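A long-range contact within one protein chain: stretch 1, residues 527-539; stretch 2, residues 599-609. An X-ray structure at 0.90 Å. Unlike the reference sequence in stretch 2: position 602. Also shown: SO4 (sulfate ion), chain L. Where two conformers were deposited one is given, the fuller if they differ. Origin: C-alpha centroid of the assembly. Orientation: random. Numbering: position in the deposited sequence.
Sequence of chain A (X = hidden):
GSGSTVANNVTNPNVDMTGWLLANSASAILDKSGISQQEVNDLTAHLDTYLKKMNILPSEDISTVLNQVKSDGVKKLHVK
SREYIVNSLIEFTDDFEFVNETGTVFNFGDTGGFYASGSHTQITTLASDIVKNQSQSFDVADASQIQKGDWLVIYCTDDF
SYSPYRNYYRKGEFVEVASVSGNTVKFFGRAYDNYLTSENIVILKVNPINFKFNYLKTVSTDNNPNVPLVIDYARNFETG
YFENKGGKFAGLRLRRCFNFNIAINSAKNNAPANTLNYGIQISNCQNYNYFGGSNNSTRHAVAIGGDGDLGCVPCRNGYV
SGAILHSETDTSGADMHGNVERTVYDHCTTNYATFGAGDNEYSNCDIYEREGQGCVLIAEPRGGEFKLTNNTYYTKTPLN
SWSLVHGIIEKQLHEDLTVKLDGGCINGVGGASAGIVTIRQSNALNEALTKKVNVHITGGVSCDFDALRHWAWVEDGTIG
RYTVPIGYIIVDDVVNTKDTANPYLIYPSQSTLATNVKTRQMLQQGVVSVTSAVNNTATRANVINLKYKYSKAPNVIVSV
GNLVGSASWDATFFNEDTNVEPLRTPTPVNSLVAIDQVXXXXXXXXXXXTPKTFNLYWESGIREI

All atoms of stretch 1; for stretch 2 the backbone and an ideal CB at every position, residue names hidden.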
# COMPACT_ATOMS: atom_id res chain seq x y z
N VAL A 527 17.92 -25.78 23.08
CA VAL A 527 19.07 -26.54 23.56
C VAL A 527 18.87 -26.77 25.07
O VAL A 527 18.33 -25.90 25.77
CB VAL A 527 20.40 -25.81 23.29
CG1 VAL A 527 20.46 -24.42 23.92
CG2 VAL A 527 21.61 -26.67 23.73
N VAL A 528 19.38 -27.88 25.55
CA VAL A 528 19.45 -28.13 26.99
C VAL A 528 20.72 -28.91 27.27
O VAL A 528 20.98 -29.96 26.69
CB VAL A 528 18.19 -28.88 27.48
CG1 VAL A 528 17.89 -30.17 26.69
CG2 VAL A 528 18.24 -29.11 28.95
N SER A 529 21.51 -28.39 28.23
CA SER A 529 22.69 -29.13 28.70
C SER A 529 22.23 -30.24 29.65
O SER A 529 21.36 -29.99 30.52
CB SER A 529 23.64 -28.19 29.43
OG SER A 529 24.66 -28.92 30.10
N VAL A 530 22.80 -31.40 29.50
CA VAL A 530 22.57 -32.54 30.39
C VAL A 530 23.92 -33.05 30.87
O VAL A 530 24.95 -32.87 30.22
CB VAL A 530 21.75 -33.66 29.74
CG1 VAL A 530 20.35 -33.17 29.40
CG2 VAL A 530 22.45 -34.26 28.55
N THR A 531 23.88 -33.71 32.01
CA THR A 531 25.08 -34.38 32.57
C THR A 531 24.70 -35.81 32.89
O THR A 531 23.76 -36.07 33.65
CB THR A 531 25.57 -33.63 33.81
OG1 THR A 531 25.97 -32.29 33.44
CG2 THR A 531 26.78 -34.33 34.42
N SER A 532 25.39 -36.76 32.29
CA SER A 532 25.16 -38.15 32.60
C SER A 532 25.66 -38.46 34.01
O SER A 532 26.48 -37.78 34.58
CB SER A 532 25.79 -39.06 31.56
OG SER A 532 27.20 -38.87 31.60
N ALA A 533 25.05 -39.53 34.58
CA ALA A 533 25.46 -40.01 35.89
C ALA A 533 25.91 -41.45 35.78
O ALA A 533 25.50 -42.22 34.89
CB ALA A 533 24.27 -39.95 36.84
N VAL A 534 26.78 -41.85 36.71
CA VAL A 534 27.28 -43.23 36.76
C VAL A 534 26.09 -44.18 36.79
O VAL A 534 25.11 -43.98 37.54
CB VAL A 534 28.21 -43.43 37.98
CG1 VAL A 534 28.64 -44.89 38.09
CG2 VAL A 534 29.44 -42.56 37.86
N ASN A 535 26.18 -45.19 35.96
CA ASN A 535 25.19 -46.26 35.81
C ASN A 535 23.99 -45.86 34.96
O ASN A 535 23.10 -46.70 34.73
CB ASN A 535 24.74 -46.92 37.13
CG ASN A 535 25.89 -47.55 37.84
OD1 ASN A 535 26.76 -48.18 37.20
ND2 ASN A 535 25.92 -47.40 39.16
N ASN A 536 23.96 -44.63 34.40
CA ASN A 536 22.84 -44.33 33.52
C ASN A 536 22.83 -45.29 32.31
O ASN A 536 23.84 -45.50 31.65
CB ASN A 536 22.97 -42.93 32.93
CG ASN A 536 22.46 -41.74 33.75
OD1 ASN A 536 22.68 -40.60 33.30
ND2 ASN A 536 21.80 -41.93 34.84
N THR A 537 21.62 -45.73 31.98
CA THR A 537 21.32 -46.41 30.73
C THR A 537 20.57 -45.49 29.77
O THR A 537 20.49 -45.76 28.57
CB THR A 537 20.57 -47.71 30.98
OG1 THR A 537 19.40 -47.37 31.76
CG2 THR A 537 21.44 -48.72 31.73
N ALA A 538 20.02 -44.40 30.29
CA ALA A 538 19.51 -43.25 29.54
C ALA A 538 19.96 -42.01 30.29
O ALA A 538 20.09 -42.05 31.53
CB ALA A 538 18.02 -43.31 29.40
N THR A 539 20.13 -40.90 29.58
CA THR A 539 20.32 -39.60 30.20
C THR A 539 19.26 -38.67 29.60
O THR A 539 19.32 -38.39 28.40
CB THR A 539 21.71 -39.06 30.01
OG1 THR A 539 22.70 -39.98 30.58
CG2 THR A 539 21.88 -37.69 30.60
N UNK A 599 10.84 -33.98 25.27
CA UNK A 599 11.79 -34.44 26.28
C UNK A 599 12.95 -35.14 25.64
O UNK A 599 13.03 -36.39 25.57
CB UNK A 599 11.11 -35.37 27.29
N UNK A 600 13.94 -34.38 25.14
CA UNK A 600 15.12 -34.99 24.53
C UNK A 600 15.87 -35.88 25.54
O UNK A 600 15.91 -35.58 26.72
CB UNK A 600 16.05 -33.90 23.99
N UNK A 601 16.46 -36.94 25.00
CA UNK A 601 17.25 -37.86 25.82
C UNK A 601 18.28 -38.55 24.95
O UNK A 601 18.20 -38.56 23.73
CB UNK A 601 16.36 -38.89 26.51
N UNK A 602 19.24 -39.19 25.64
CA UNK A 602 20.15 -40.14 25.06
C UNK A 602 19.85 -41.52 25.62
O UNK A 602 19.67 -41.68 26.83
CB UNK A 602 21.60 -39.74 25.33
N UNK A 603 19.85 -42.51 24.73
CA UNK A 603 19.86 -43.93 25.10
C UNK A 603 21.30 -44.44 24.88
O UNK A 603 21.85 -44.29 23.78
CB UNK A 603 18.85 -44.73 24.28
N UNK A 604 21.89 -45.00 25.91
CA UNK A 604 23.26 -45.49 25.86
C UNK A 604 23.31 -46.95 25.42
O UNK A 604 22.49 -47.76 25.89
CB UNK A 604 23.93 -45.33 27.23
N UNK A 605 24.28 -47.31 24.62
CA UNK A 605 24.52 -48.72 24.31
C UNK A 605 25.32 -49.44 25.37
O UNK A 605 25.34 -50.66 25.38
CB UNK A 605 25.24 -48.84 22.97
N UNK A 606 25.99 -48.76 26.27
CA UNK A 606 26.55 -49.45 27.45
C UNK A 606 26.54 -48.35 28.51
O UNK A 606 26.84 -47.17 28.29
CB UNK A 606 27.94 -50.04 27.21
N UNK A 607 26.19 -48.81 29.71
CA UNK A 607 25.86 -47.94 30.81
C UNK A 607 27.07 -47.06 31.14
O UNK A 607 28.23 -47.45 31.04
CB UNK A 607 25.42 -48.75 32.03
N UNK A 608 26.77 -45.85 31.59
CA UNK A 608 27.77 -44.85 31.82
C UNK A 608 28.67 -45.20 32.99
O UNK A 608 28.20 -45.63 34.04
CB UNK A 608 27.10 -43.49 32.05
N UNK A 609 29.98 -44.94 32.80
CA UNK A 609 31.00 -45.07 33.81
C UNK A 609 31.51 -43.70 34.25
O UNK A 609 31.82 -43.53 35.43
CB UNK A 609 32.15 -45.93 33.29
S SO4 L . 15.19 -38.70 35.27
O1 SO4 L . 15.71 -39.58 36.36
O2 SO4 L . 15.76 -39.13 33.96
O3 SO4 L . 15.62 -37.29 35.55
O4 SO4 L . 13.67 -38.77 35.26

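Position 599 sends its CA-to-CB bond away from stretch 1, with no atom of that stretch within 5.5 Å of the ideal CB. Contact sets no rule, though a long cationic chain could reach the sulfate. It is Arg599, extended, and its NH2 donates to SO4 O4 at 3.1 Å.

Position 600 points toward stretch 1, its ideal CB 5.0 Å from Val528 CG1, and phi is -61°. A small or medium apolar residue suits, and that phi admits proline. Pro600 it is, its CG lying 4.5 Å from Val528 CG1, a loose apolar touch.

At 601 the CB points sideways, 3.5 Å from Thr539 O. Many residues could be accommodated as far as stretch 1 tells; the deposited one is Ala601, whose CA makes a CA-H...O contact with Thr539 O at 3.3 Å.

Position 602 pairs with Thr539 in an antiparallel, hydrogen-bonded bridge: its N donates to Thr539 O (2.9 Å) and its O accepts from Thr539 N (2.9 Å). The backbone does this work, so beta-formers such as valine, isoleucine or threonine all fit. Ile602 replaces the reference valine; its CB starts on the face of Thr539, but the end leads away.

Position 603 pairs with Ala538 without hydrogen bonds. The methyl opposite leaves room for an aliphatic chain on that face, and Leu603 turns its end back, CD2 reaching Ala538 CB at 3.9 Å.

Position 604 points toward stretch 1, and its N donates to Thr537 O at 3.1 Å. Farther out lies Thr539 OG1, whose own proton goes to Asn536 OD1, leaving the oxygen free to accept. A long side chain with a donor is favoured, and a flat ring could also use the surroundings. Trp604 does both: NE1 donates to Thr539 OG1 at 2.8 Å, with the hydroxyl near the ring plane, while CZ2 lies 4.1 Å from Ser532 CB.

Positions 605 and 606 point away and face nothing here; they are Asn605 and Lys606.

At 607 the ideal CB sits 3.6 Å from Asn536 O and 4.0 Å from Thr537 CG2, with Asn535 OD1 farther out. A long polar or cationic chain suits. Lys607 runs along this edge, its NZ joined to Asn535 OD1 through a water.

At 608 CA-to-CB points at the type II turn, the ideal CB 3.5 Å from Ala533 O. The backbone N donates to Asn536 O (3.0 Å) and the O accepts from Asn535 N (2.8 Å), a pair open to any residue but proline. The CB direction favours a compact apolar group that can pack against the turn. Val608 places CG1 3.7 Å from Ser532 OG.

Position 609 points away, leaving the choice open; it is Val609.

Stretch 2 599-609: RPAILWNKKVV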
# COMPACT_ATOMS: atom_id res chain seq x y z
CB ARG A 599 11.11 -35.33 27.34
CG ARG A 599 12.04 -35.51 28.54
CD ARG A 599 11.41 -36.44 29.61
NE ARG A 599 12.27 -36.44 30.77
CZ ARG A 599 12.02 -37.14 31.88
NH1 ARG A 599 11.01 -37.95 31.95
NH2 ARG A 599 12.83 -37.00 32.90
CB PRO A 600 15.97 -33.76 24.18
CG PRO A 600 15.08 -32.63 24.21
CD PRO A 600 14.00 -32.90 25.14
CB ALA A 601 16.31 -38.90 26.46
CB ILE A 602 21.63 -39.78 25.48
CG1 ILE A 602 22.06 -38.49 24.85
CG2 ILE A 602 22.58 -40.93 25.15
CD1 ILE A 602 21.71 -38.61 23.42
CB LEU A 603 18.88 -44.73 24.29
CG LEU A 603 17.40 -44.34 24.45
CD1 LEU A 603 16.53 -45.15 23.54
CD2 LEU A 603 16.93 -44.47 25.87
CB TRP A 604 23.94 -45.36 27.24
CG TRP A 604 23.99 -43.95 27.73
CD1 TRP A 604 23.24 -43.40 28.72
CD2 TRP A 604 24.86 -42.91 27.23
NE1 TRP A 604 23.57 -42.06 28.88
CE2 TRP A 604 24.54 -41.75 27.98
CE3 TRP A 604 25.82 -42.84 26.25
CZ2 TRP A 604 25.19 -40.52 27.75
CZ3 TRP A 604 26.48 -41.63 26.01
CH2 TRP A 604 26.14 -40.49 26.77
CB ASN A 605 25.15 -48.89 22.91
CG ASN A 605 26.49 -48.19 22.77
OD1 ASN A 605 26.74 -47.15 23.37
ND2 ASN A 605 27.35 -48.76 21.93
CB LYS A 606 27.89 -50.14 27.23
CG LYS A 606 28.99 -49.20 26.86
CD LYS A 606 30.34 -49.80 27.17
CE LYS A 606 31.54 -49.30 26.45
NZ LYS A 606 32.78 -50.11 26.68
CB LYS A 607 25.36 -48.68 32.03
CG LYS A 607 26.29 -49.32 32.94
CD LYS A 607 25.58 -50.02 34.10
CE LYS A 607 26.63 -50.89 34.83
NZ LYS A 607 25.97 -51.52 35.98
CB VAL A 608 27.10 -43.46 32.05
CG1 VAL A 608 28.01 -42.40 32.52
CG2 VAL A 608 26.40 -43.03 30.72
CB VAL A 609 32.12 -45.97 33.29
CG1 VAL A 609 33.35 -45.93 34.22
CG2 VAL A 609 31.66 -47.40 33.09
O HOH W 1 28.92 -47.87 35.54
O HOH W 2 27.59 -50.56 38.09
O HOH W 3 19.81 -47.72 26.63
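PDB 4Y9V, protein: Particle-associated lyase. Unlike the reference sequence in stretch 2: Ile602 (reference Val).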